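Local coordinates for Sn-glycerol-3-phosphate ABC transporter substrate-binding protein UspB (Mycobacterium tuberculosis, PDB 4MFI), which probably captures glycerophosphocholine outside the membrane and delivers it to an ABC transporter as the substrate-binding subunit of the Ugp importer, at residues 298-306 against 374-382; 257-265 against 279-287. All coordinates share one frame; numbering follows the deposited sequence.

Contact 1. Residues 298-306 against 374-382; sequences AAPACPTGG and QLPHTRTQD
Cys302 O receives the one direct hydrogen bond between residues 298-306 and 374-382, from Arg379 N at 2.9 Å, bent to 146° at the hydrogen. The same oxygen meets Thr378 CA at 3.1 Å in a CA-H...O contact, so two neighbouring residues of the second loop converge on it. A second CA-H...O contact runs the other way, from Pro303 CA to Arg379 O.

Among the bridging waters, one joins Ala301 N to His377 O. Another lies in the plane of the guanidinium and accepts from Arg379 NH1 at 2.8 Å; its approach to Pro300 O is doubtfully short. The fully extended arginine chain, with CG trans to N (chi1 168°), carries the group out to it.

Among the side chains, Cys302 SG lies 3.3 Å from Gln374 OE1, an oxygen that accepts from Leu292 N. Thr304 CG2 meets Thr378 OG1 at 3.6 Å, the two threonines crossing nearly at right angles. Thr378 OG1 bonds Leu375 O and Ser134, while Thr304 OG1 bonds Asp138. Pro300 CB rests 3.5 Å from His377 O, and Pro303 CB touches Gln381 CG at 4.0 Å. Gln381 NE2 reaches Thr304 OG1 through a water and also bonds Asp102, while OE1 is held by Arg385 and Gln211.

The loop between strands 287-290 and 307-310 thus meets that between helices 366-374 and 383-386, with Cys302 and Pro303 also on strand 144-160. The only direct hydrogen bond is between backbones; waters carry most other polar links, some ending on side chains.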
ATOM      1  N   ALA A 298     -16.096  -1.131 -14.401  1.00 13.70           N
ATOM      2  CA  ALA A 298     -15.720  -1.132 -12.992  1.00 13.05           C
ATOM      3  C   ALA A 298     -14.500  -1.999 -12.700  1.00 11.84           C
ATOM      4  O   ALA A 298     -14.358  -2.520 -11.594  1.00 14.17           O
ATOM      5  CB  ALA A 298     -16.908  -1.552 -12.116  1.00 15.53           C
ATOM      6  N   ALA A 299     -13.606  -2.135 -13.679  1.00 11.42           N
ATOM      7  CA  ALA A 299     -12.365  -2.880 -13.463  1.00 10.43           C
ATOM      8  C   ALA A 299     -11.520  -2.197 -12.390  1.00  9.01           C
ATOM      9  O   ALA A 299     -11.367  -0.978 -12.408  1.00  9.10           O
ATOM     10  CB  ALA A 299     -11.582  -2.982 -14.752  1.00 11.63           C
ATOM     11  N   PRO A 300     -10.971  -2.981 -11.449  1.00  9.17           N
ATOM     12  CA  PRO A 300     -10.185  -2.393 -10.361  1.00  8.95           C
ATOM     13  C   PRO A 300      -8.995  -1.594 -10.876  1.00  8.31           C
ATOM     14  O   PRO A 300      -8.225  -2.074 -11.719  1.00 10.73           O
ATOM     15  CB  PRO A 300      -9.682  -3.613  -9.584  1.00 12.56           C
ATOM     16  CG  PRO A 300     -10.644  -4.680  -9.886  1.00 14.88           C
ATOM     17  CD  PRO A 300     -11.168  -4.429 -11.273  1.00 12.80           C
ATOM     18  N   ALA A 301      -8.851  -0.378 -10.367  1.00  6.33           N
ATOM     19  CA  ALA A 301      -7.750   0.484 -10.781  1.00  6.51           C
ATOM     20  C   ALA A 301      -7.195   1.212  -9.577  1.00  6.03           C
ATOM     21  O   ALA A 301      -6.909   2.409  -9.622  1.00  7.11           O
ATOM     22  CB  ALA A 301      -8.199   1.459 -11.866  1.00  7.11           C
ATOM     23  N   CYS A 302      -7.043   0.461  -8.491  1.00  5.25           N
ATOM     24  CA  CYS A 302      -6.535   0.997  -7.239  1.00  5.43           C
ATOM     25  C   CYS A 302      -5.659  -0.060  -6.586  1.00  4.61           C
ATOM     26  O   CYS A 302      -6.123  -1.161  -6.324  1.00  6.01           O
ATOM     27  CB  CYS A 302      -7.696   1.341  -6.308  1.00  6.11           C
ATOM     28  SG  CYS A 302      -7.168   2.083  -4.741  1.00  7.70           S
ATOM     29  N   PRO A 303      -4.387   0.270  -6.317  1.00  4.45           N
ATOM     30  CA  PRO A 303      -3.503  -0.703  -5.673  1.00  5.25           C
ATOM     31  C   PRO A 303      -3.698  -0.708  -4.168  1.00  5.68           C
ATOM     32  O   PRO A 303      -4.364   0.165  -3.600  1.00  6.61           O
ATOM     33  CB  PRO A 303      -2.110  -0.157  -5.994  1.00  5.46           C
ATOM     34  CG  PRO A 303      -2.327   1.328  -5.985  1.00  5.67           C
ATOM     35  CD  PRO A 303      -3.685   1.529  -6.623  1.00  4.98           C
ATOM     36  N   THR A 304      -3.109  -1.703  -3.524  1.00  7.51           N
ATOM     37  CA  THR A 304      -2.990  -1.687  -2.077  1.00  8.81           C
ATOM     38  C   THR A 304      -1.544  -1.363  -1.717  1.00  6.77           C
ATOM     39  O   THR A 304      -0.678  -1.290  -2.593  1.00  6.66           O
ATOM     40  CB  THR A 304      -3.361  -3.035  -1.502  1.00 12.72           C
ATOM     41  OG1 THR A 304      -2.456  -4.002  -2.030  1.00 13.75           O
ATOM     42  CG2 THR A 304      -4.787  -3.405  -1.906  1.00 15.12           C
ATOM     43  N   GLY A 305      -1.281  -1.165  -0.431  1.00  6.61           N
ATOM     44  CA  GLY A 305       0.049  -0.822   0.032  1.00  6.74           C
ATOM     45  C   GLY A 305       0.221  -1.189   1.490  1.00  6.63           C
ATOM     46  O   GLY A 305      -0.719  -1.652   2.142  1.00  6.89           O
ATOM     47  N   GLY A 306       1.424  -0.984   2.011  1.00  6.78           N
ATOM     48  CA  GLY A 306       1.699  -1.262   3.412  1.00  6.22           C
ATOM     49  C   GLY A 306       2.481  -2.541   3.645  1.00  5.51           C
ATOM     50  O   GLY A 306       3.266  -2.960   2.794  1.00  7.30           O
ATOM     51  N   GLN A 374     -13.785   0.691  -0.742  1.00  9.74           N
ATOM     52  CA  GLN A 374     -12.952   0.522  -1.927  1.00  8.66           C
ATOM     53  C   GLN A 374     -12.179  -0.805  -1.925  1.00  8.59           C
ATOM     54  O   GLN A 374     -11.731  -1.262  -2.977  1.00  9.13           O
ATOM     55  CB  GLN A 374     -11.985   1.703  -2.084  1.00  8.99           C
ATOM     56  CG  GLN A 374     -11.269   1.702  -3.426  1.00  7.91           C
ATOM     57  CD  GLN A 374     -10.392   2.914  -3.682  1.00  7.29           C
ATOM     58  OE1 GLN A 374     -10.223   3.317  -4.831  1.00  8.96           O
ATOM     59  NE2 GLN A 374      -9.814   3.487  -2.625  1.00  6.96           N
ATOM     60  N   LEU A 375     -12.016  -1.427  -0.760  1.00  8.77           N
ATOM     61  CA  LEU A 375     -11.200  -2.651  -0.665  1.00  9.30           C
ATOM     62  C   LEU A 375     -11.521  -3.802  -1.649  1.00  9.92           C
ATOM     63  O   LEU A 375     -10.595  -4.425  -2.181  1.00  9.78           O
ATOM     64  CB  LEU A 375     -11.147  -3.167   0.782  1.00 10.83           C
ATOM     65  CG  LEU A 375     -10.182  -2.387   1.682  1.00 12.22           C
ATOM     66  CD1 LEU A 375     -10.265  -2.848   3.131  1.00 14.10           C
ATOM     67  CD2 LEU A 375      -8.751  -2.504   1.175  1.00 13.91           C
ATOM     68  N   PRO A 376     -12.816  -4.084  -1.908  1.00 11.10           N
ATOM     69  CA  PRO A 376     -13.121  -5.162  -2.859  1.00 10.94           C
ATOM     70  C   PRO A 376     -12.791  -4.784  -4.300  1.00 11.11           C
ATOM     71  O   PRO A 376     -12.891  -5.633  -5.187  1.00 14.97           O
ATOM     72  CB  PRO A 376     -14.640  -5.337  -2.722  1.00 13.67           C
ATOM     73  CG  PRO A 376     -14.983  -4.729  -1.416  1.00 14.34           C
ATOM     74  CD  PRO A 376     -14.034  -3.602  -1.236  1.00 12.58           C
ATOM     75  N   HIS A 377     -12.401  -3.530  -4.517  1.00 10.59           N
ATOM     76  CA  HIS A 377     -12.167  -3.006  -5.857  1.00 10.93           C
ATOM     77  C   HIS A 377     -10.714  -2.621  -6.048  1.00 10.06           C
ATOM     78  O   HIS A 377     -10.377  -1.707  -6.791  1.00 13.77           O
ATOM     79  CB  HIS A 377     -13.094  -1.823  -6.096  1.00 12.77           C
ATOM     80  CG  HIS A 377     -14.526  -2.145  -5.834  1.00 15.04           C
ATOM     81  ND1 HIS A 377     -15.255  -2.984  -6.646  1.00 17.97           N
ATOM     82  CD2 HIS A 377     -15.356  -1.773  -4.831  1.00 15.55           C
ATOM     83  CE1 HIS A 377     -16.482  -3.099  -6.169  1.00 20.02           C
ATOM     84  NE2 HIS A 377     -16.569  -2.376  -5.068  1.00 19.65           N
ATOM     85  N   THR A 378      -9.854  -3.351  -5.364  1.00  7.71           N
ATOM     86  CA  THR A 378      -8.419  -3.134  -5.468  1.00  7.62           C
ATOM     87  C   THR A 378      -7.759  -4.277  -6.238  1.00  8.83           C
ATOM     88  O   THR A 378      -8.357  -5.336  -6.444  1.00 10.97           O
ATOM     89  CB  THR A 378      -7.755  -2.964  -4.080  1.00  8.37           C
ATOM     90  OG1 THR A 378      -8.111  -4.066  -3.241  1.00 10.34           O
ATOM     91  CG2 THR A 378      -8.214  -1.673  -3.421  1.00  9.80           C
ATOM     92  N   ARG A 379      -6.514  -4.048  -6.650  1.00  9.04           N
ATOM     93  CA  ARG A 379      -5.778  -4.954  -7.522  1.00  9.98           C
ATOM     94  C   ARG A 379      -4.367  -5.079  -6.956  1.00  8.93           C
ATOM     95  O   ARG A 379      -3.809  -4.094  -6.456  1.00 10.64           O
ATOM     96  CB  ARG A 379      -5.751  -4.349  -8.947  1.00 13.06           C
ATOM     97  CG  ARG A 379      -4.795  -4.983  -9.976  1.00 15.72           C
ATOM     98  CD  ARG A 379      -5.056  -4.432 -11.391  1.00 14.34           C
ATOM     99  NE  ARG A 379      -3.984  -4.781 -12.328  1.00 14.91           N
ATOM    100  CZ  ARG A 379      -3.999  -4.533 -13.635  1.00 15.73           C
ATOM    101  NH1 ARG A 379      -5.053  -3.957 -14.205  1.00 17.07           N
ATOM    102  NH2 ARG A 379      -2.959  -4.881 -14.383  1.00 19.77           N
ATOM    103  N   THR A 380      -3.795  -6.280  -7.014  1.00  9.23           N
ATOM    104  CA  THR A 380      -2.401  -6.474  -6.600  1.00  8.30           C
ATOM    105  C   THR A 380      -1.450  -5.696  -7.511  1.00  6.56           C
ATOM    106  O   THR A 380      -1.748  -5.435  -8.688  1.00  8.68           O
ATOM    107  CB  THR A 380      -2.007  -7.961  -6.551  1.00  8.83           C
ATOM    108  OG1 THR A 380      -2.232  -8.543  -7.836  1.00 10.80           O
ATOM    109  CG2 THR A 380      -2.837  -8.716  -5.499  1.00 10.91           C
ATOM    110  N   GLN A 381      -0.317  -5.296  -6.953  1.00  5.55           N
ATOM    111  CA  GLN A 381       0.587  -4.392  -7.651  1.00  4.24           C
ATOM    112  C   GLN A 381       1.390  -5.046  -8.771  1.00  5.30           C
ATOM    113  O   GLN A 381       1.610  -6.256  -8.775  1.00  6.38           O
ATOM    114  CB  GLN A 381       1.545  -3.745  -6.660  1.00  4.69           C
ATOM    115  CG  GLN A 381       0.866  -2.872  -5.626  1.00  4.63           C
ATOM    116  CD  GLN A 381       1.869  -2.068  -4.844  1.00  4.66           C
ATOM    117  OE1 GLN A 381       2.529  -1.180  -5.401  1.00  6.34           O
ATOM    118  NE2 GLN A 381       2.026  -2.388  -3.556  1.00  6.32           N
ATOM    119  N   ASP A 382       1.833  -4.227  -9.717  1.00  4.15           N
ATOM    120  CA  ASP A 382       2.669  -4.723 -10.813  1.00  4.11           C
ATOM    121  C   ASP A 382       3.997  -5.258 -10.284  1.00  3.42           C
ATOM    122  O   ASP A 382       4.610  -4.663  -9.394  1.00  4.71           O
ATOM    123  CB  ASP A 382       2.933  -3.612 -11.829  1.00  5.80           C
ATOM    124  CG  ASP A 382       1.694  -3.181 -12.581  1.00  6.37           C
ATOM    125  OD1 ASP A 382       0.682  -3.924 -12.626  1.00  7.82           O
ATOM    126  OD2 ASP A 382       1.755  -2.078 -13.158  1.00  8.60           O
TER
HETATM  127  O   HOH W   1      -7.754  -3.456 -13.724  1.00 26.01           O
HETATM  128  O   HOH W   2     -10.813   0.280  -8.442  1.00 16.37           O
HETATM  129  O   HOH W   3       0.392  -4.363  -2.244  1.00  9.12           O
HETATM  130  O   HOH W   4      -2.190  -3.918  -4.673  1.00 19.13           O

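Contact 2. Residues 257-265 against 279-287; sequences IANEFATGI and ITASARFDF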
ATOM      1  N   ILE A 257       2.343  16.048  -0.198  1.00 12.11           N
ATOM      2  CA  ILE A 257       1.040  16.075  -0.843  1.00  9.65           C
ATOM      3  C   ILE A 257      -0.138  16.197   0.130  1.00  9.03           C
ATOM      4  O   ILE A 257      -1.072  16.961  -0.124  1.00  9.13           O
ATOM      5  CB  ILE A 257       0.867  14.882  -1.819  1.00 10.79           C
ATOM      6  CG1 ILE A 257      -0.346  15.094  -2.722  1.00 11.88           C
ATOM      7  CG2 ILE A 257       0.816  13.542  -1.077  1.00 12.78           C
ATOM      8  CD1 ILE A 257      -0.395  14.119  -3.867  1.00 13.08           C
ATOM      9  N   ALA A 258      -0.092  15.469   1.239  1.00 11.96           N
ATOM     10  CA  ALA A 258      -1.180  15.522   2.212  1.00 11.88           C
ATOM     11  C   ALA A 258      -1.291  16.921   2.793  1.00 11.87           C
ATOM     12  O   ALA A 258      -2.385  17.474   2.928  1.00 10.49           O
ATOM     13  CB  ALA A 258      -0.960  14.510   3.312  1.00 14.29           C
ATOM     14  N   ASN A 259      -0.147  17.493   3.133  1.00 11.70           N
ATOM     15  CA  ASN A 259      -0.105  18.847   3.652  1.00 12.13           C
ATOM     16  C   ASN A 259      -0.503  19.917   2.623  1.00  9.84           C
ATOM     17  O   ASN A 259      -1.183  20.891   2.957  1.00 10.69           O
ATOM     18  CB  ASN A 259       1.282  19.122   4.210  1.00 18.24           C
ATOM     19  CG  ASN A 259       1.290  20.258   5.164  1.00 28.83           C
ATOM     20  OD1 ASN A 259       0.768  20.162   6.275  1.00 32.57           O
ATOM     21  ND2 ASN A 259       1.881  21.359   4.741  1.00 32.86           N
ATOM     22  N   GLU A 260      -0.080  19.751   1.375  1.00  9.24           N
ATOM     23  CA  GLU A 260      -0.477  20.706   0.342  1.00  8.81           C
ATOM     24  C   GLU A 260      -1.978  20.669   0.097  1.00  7.40           C
ATOM     25  O   GLU A 260      -2.595  21.697  -0.180  1.00  7.86           O
ATOM     26  CB  GLU A 260       0.302  20.476  -0.955  1.00 10.81           C
ATOM     27  CG  GLU A 260       1.748  20.950  -0.868  1.00 14.64           C
ATOM     28  CD  GLU A 260       2.454  20.936  -2.208  1.00 20.69           C
ATOM     29  OE1 GLU A 260       1.771  20.995  -3.252  1.00 21.85           O
ATOM     30  OE2 GLU A 260       3.700  20.870  -2.215  1.00 22.64           O
ATOM     31  N   PHE A 261      -2.574  19.488   0.206  1.00  5.86           N
ATOM     32  CA  PHE A 261      -4.022  19.402   0.122  1.00  5.40           C
ATOM     33  C   PHE A 261      -4.683  20.041   1.349  1.00  7.32           C
ATOM     34  O   PHE A 261      -5.596  20.864   1.220  1.00  7.40           O
ATOM     35  CB  PHE A 261      -4.514  17.960  -0.037  1.00  6.04           C
ATOM     36  CG  PHE A 261      -6.005  17.867  -0.048  1.00  5.05           C
ATOM     37  CD1 PHE A 261      -6.718  18.230  -1.184  1.00  5.68           C
ATOM     38  CD2 PHE A 261      -6.706  17.488   1.089  1.00  6.15           C
ATOM     39  CE1 PHE A 261      -8.101  18.195  -1.200  1.00  6.12           C
ATOM     40  CE2 PHE A 261      -8.090  17.449   1.084  1.00  5.47           C
ATOM     41  CZ  PHE A 261      -8.789  17.797  -0.066  1.00  6.71           C
ATOM     42  N   ALA A 262      -4.236  19.648   2.538  1.00  6.83           N
ATOM     43  CA  ALA A 262      -4.868  20.107   3.777  1.00  7.41           C
ATOM     44  C   ALA A 262      -4.806  21.615   3.981  1.00  7.49           C
ATOM     45  O   ALA A 262      -5.682  22.181   4.628  1.00  9.84           O
ATOM     46  CB  ALA A 262      -4.276  19.386   4.983  1.00  9.80           C
ATOM     47  N   THR A 263      -3.777  22.261   3.438  1.00  8.16           N
ATOM     48  CA  THR A 263      -3.611  23.703   3.601  1.00  9.63           C
ATOM     49  C   THR A 263      -4.262  24.480   2.463  1.00  9.12           C
ATOM     50  O   THR A 263      -4.263  25.712   2.470  1.00 12.41           O
ATOM     51  CB  THR A 263      -2.121  24.115   3.705  1.00 11.73           C
ATOM     52  OG1 THR A 263      -1.413  23.663   2.545  1.00 12.28           O
ATOM     53  CG2 THR A 263      -1.488  23.514   4.939  1.00 12.21           C
ATOM     54  N   GLY A 264      -4.793  23.768   1.473  1.00  7.16           N
ATOM     55  CA  GLY A 264      -5.556  24.409   0.417  1.00  7.83           C
ATOM     56  C   GLY A 264      -4.793  24.772  -0.845  1.00  7.43           C
ATOM     57  O   GLY A 264      -5.335  25.456  -1.713  1.00 10.42           O
ATOM     58  N   ILE A 265      -3.545  24.328  -0.961  1.00  6.56           N
ATOM     59  CA  ILE A 265      -2.758  24.612  -2.159  1.00  6.85           C
ATOM     60  C   ILE A 265      -3.273  23.810  -3.365  1.00  6.08           C
ATOM     61  O   ILE A 265      -3.228  24.284  -4.506  1.00  6.90           O
ATOM     62  CB  ILE A 265      -1.264  24.295  -1.930  1.00  7.36           C
ATOM     63  CG1 ILE A 265      -0.729  25.048  -0.708  1.00  9.93           C
ATOM     64  CG2 ILE A 265      -0.437  24.629  -3.176  1.00  9.47           C
ATOM     65  CD1 ILE A 265      -0.984  26.544  -0.744  1.00 10.50           C
ATOM     66  N   ILE A 279      -5.163  14.871   7.515  1.00 10.60           N
ATOM     67  CA  ILE A 279      -5.905  15.836   6.718  1.00 11.49           C
ATOM     68  C   ILE A 279      -7.165  16.289   7.457  1.00 12.08           C
ATOM     69  O   ILE A 279      -7.487  17.478   7.485  1.00 13.03           O
ATOM     70  CB  ILE A 279      -6.247  15.251   5.331  1.00 10.25           C
ATOM     71  CG1 ILE A 279      -4.955  15.032   4.528  1.00 10.19           C
ATOM     72  CG2 ILE A 279      -7.212  16.160   4.588  1.00 10.46           C
ATOM     73  CD1 ILE A 279      -5.129  14.183   3.287  1.00 10.39           C
ATOM     74  N   THR A 280      -7.863  15.346   8.080  1.00 12.29           N
ATOM     75  CA  THR A 280      -9.068  15.684   8.832  1.00 13.33           C
ATOM     76  C   THR A 280      -8.757  16.678   9.952  1.00 14.41           C
ATOM     77  O   THR A 280      -9.513  17.624  10.192  1.00 16.38           O
ATOM     78  CB  THR A 280      -9.730  14.425   9.421  1.00 14.20           C
ATOM     79  OG1 THR A 280     -10.036  13.518   8.359  1.00 14.07           O
ATOM     80  CG2 THR A 280     -11.016  14.791  10.159  1.00 16.84           C
ATOM     81  N   ALA A 281      -7.631  16.473  10.626  1.00 15.87           N
ATOM     82  CA  ALA A 281      -7.245  17.328  11.744  1.00 17.63           C
ATOM     83  C   ALA A 281      -6.775  18.721  11.319  1.00 18.00           C
ATOM     84  O   ALA A 281      -6.877  19.671  12.094  1.00 21.44           O
ATOM     85  CB  ALA A 281      -6.175  16.643  12.581  1.00 19.73           C
ATOM     86  N   SER A 282      -6.267  18.839  10.095  1.00 16.82           N
ATOM     87  CA  SER A 282      -5.628  20.072   9.632  1.00 15.87           C
ATOM     88  C   SER A 282      -6.486  20.928   8.703  1.00 12.91           C
ATOM     89  O   SER A 282      -6.343  22.152   8.675  1.00 15.19           O
ATOM     90  CB  SER A 282      -4.313  19.743   8.920  1.00 21.71           C
ATOM     91  OG  SER A 282      -3.323  19.338   9.842  1.00 25.00           O
ATOM     92  N   ALA A 283      -7.357  20.292   7.926  1.00 12.84           N
ATOM     93  CA  ALA A 283      -8.142  21.012   6.925  1.00 11.13           C
ATOM     94  C   ALA A 283      -9.172  21.946   7.552  1.00 12.04           C
ATOM     95  O   ALA A 283      -9.938  21.546   8.428  1.00 16.12           O
ATOM     96  CB  ALA A 283      -8.826  20.032   5.989  1.00 11.59           C
ATOM     97  N   ARG A 284      -9.197  23.186   7.082  1.00 10.54           N
ATOM     98  CA  ARG A 284     -10.148  24.170   7.589  1.00 10.36           C
ATOM     99  C   ARG A 284     -11.207  24.482   6.536  1.00 10.98           C
ATOM    100  O   ARG A 284     -11.743  25.593   6.475  1.00 12.65           O
ATOM    101  CB  ARG A 284      -9.421  25.440   8.023  1.00 12.60           C
ATOM    102  CG  ARG A 284      -8.513  25.261   9.229  1.00 16.84           C
ATOM    103  CD  ARG A 284      -8.021  26.624   9.710  1.00 22.67           C
ATOM    104  NE  ARG A 284      -7.156  26.556  10.885  1.00 30.75           N
ATOM    105  CZ  ARG A 284      -7.595  26.515  12.141  1.00 35.81           C
ATOM    106  NH1 ARG A 284      -8.897  26.519  12.401  1.00 35.79           N
ATOM    107  NH2 ARG A 284      -6.728  26.459  13.142  1.00 38.66           N
ATOM    108  N   PHE A 285     -11.492  23.483   5.709  1.00 11.30           N
ATOM    109  CA  PHE A 285     -12.538  23.559   4.698  1.00 10.76           C
ATOM    110  C   PHE A 285     -13.200  22.188   4.621  1.00 10.94           C
ATOM    111  O   PHE A 285     -12.637  21.200   5.095  1.00 11.92           O
ATOM    112  CB  PHE A 285     -11.936  23.934   3.336  1.00 10.67           C
ATOM    113  CG  PHE A 285     -10.824  23.018   2.895  1.00  9.87           C
ATOM    114  CD1 PHE A 285     -11.100  21.878   2.154  1.00 10.07           C
ATOM    115  CD2 PHE A 285      -9.507  23.298   3.214  1.00 11.64           C
ATOM    116  CE1 PHE A 285     -10.086  21.027   1.761  1.00 10.54           C
ATOM    117  CE2 PHE A 285      -8.484  22.445   2.819  1.00 11.04           C
ATOM    118  CZ  PHE A 285      -8.778  21.313   2.090  1.00 11.21           C
ATOM    119  N   ASP A 286     -14.384  22.128   4.024  1.00 10.83           N
ATOM    120  CA  ASP A 286     -15.087  20.862   3.851  1.00 10.49           C
ATOM    121  C   ASP A 286     -14.400  20.084   2.738  1.00  8.71           C
ATOM    122  O   ASP A 286     -14.168  20.622   1.649  1.00  9.33           O
ATOM    123  CB  ASP A 286     -16.546  21.129   3.477  1.00 13.15           C
ATOM    124  CG  ASP A 286     -17.413  19.889   3.546  1.00 21.81           C
ATOM    125  OD1 ASP A 286     -16.962  18.856   4.088  1.00 25.98           O
ATOM    126  OD2 ASP A 286     -18.566  19.960   3.068  1.00 24.22           O
ATOM    127  N   PHE A 287     -14.064  18.826   3.003  1.00  9.47           N
ATOM    128  CA  PHE A 287     -13.457  17.994   1.974  1.00  8.31           C
ATOM    129  C   PHE A 287     -14.147  16.645   1.856  1.00  8.22           C
ATOM    130  O   PHE A 287     -14.792  16.156   2.797  1.00 10.02           O
ATOM    131  CB  PHE A 287     -11.937  17.835   2.187  1.00  9.03           C
ATOM    132  CG  PHE A 287     -11.565  16.913   3.319  1.00  8.67           C
ATOM    133  CD1 PHE A 287     -11.499  17.384   4.621  1.00 10.86           C
ATOM    134  CD2 PHE A 287     -11.249  15.585   3.072  1.00  9.28           C
ATOM    135  CE1 PHE A 287     -11.151  16.541   5.662  1.00 11.70           C
ATOM    136  CE2 PHE A 287     -10.901  14.729   4.111  1.00 10.00           C
ATOM    137  CZ  PHE A 287     -10.846  15.210   5.408  1.00 11.56           C
TER
HETATM  138  O   HOH W   5      -7.105  24.324   5.485  1.00 10.54           O
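Ala262 O, at the end of helix 257-262, accepts from a water at 2.7 Å that in turn takes the N-H of Arg284, bridging the segments where no direct hydrogen bond joins them. Two further groups crowd this carbonyl: Ala283 CA makes a CA-H...O contact at 3.6 Å, and the edge of the Phe285 ring brings CE2 to 3.3 Å. Phe285 CZ lies equally close to Phe261 O, so the positive rim of one ring faces two carbonyls of the last helical turn.

That ring also points its edge at the face of Phe261 in a T-shaped stack, centroids 5.6 Å apart and planes at 77°. The first torsion of Phe285 (chi1 55°) sets CG between its own N and carbonyl carbon and helps turn the ring toward the helix end. Phe261 has CG opposite its N (chi1 177°), which carries its ring across to the second segment.

Ile279 CG2 meets the rim of Phe261 in the ring plane, 3.8 Å from CD2, and also sits over one face of Phe287, toward the rim. Phe287 CB reaches Phe261 CZ at 3.9 Å, and the Phe287 ring has a cation-pi partner in Arg367. Nearer the solvent, Ala262 CB packs on Ser282 CB at 4.0 Å, and one turn back Ala258 CB touches Ile279 CD1.

Gly264, with positive phi, closes helix 257-262 in a Schellman motif. Helix 276-282 also ends nearby, at Ser282, its chain leaving helical angles at Ala283 and running on to strand 287-290: two helix C-termini packed through an aromatic cluster within the alpha/beta architecture of a periplasmic-binding-protein-like fold.

Overall arrangement
Contact 1 is the more central, about 9 Å from the centre of the chain to its own centre, and mostly buried; contact 2 lies about 21 Å out and is only partly buried. Their centres are 25 Å apart and they do not touch. Contact 1 joins two loops and is largely polar, with backbone and water bridges, whereas contact 2 joins the end of helix 257-262 to the end of helix 276-282 and the chain that follows it, through aromatic and aliphatic side chains and a single bridging water. They share the long strand 144-160 as a neighbour, and strand 287-290, which begins at the end of contact 2, leads into the loop that carries residues 298-306.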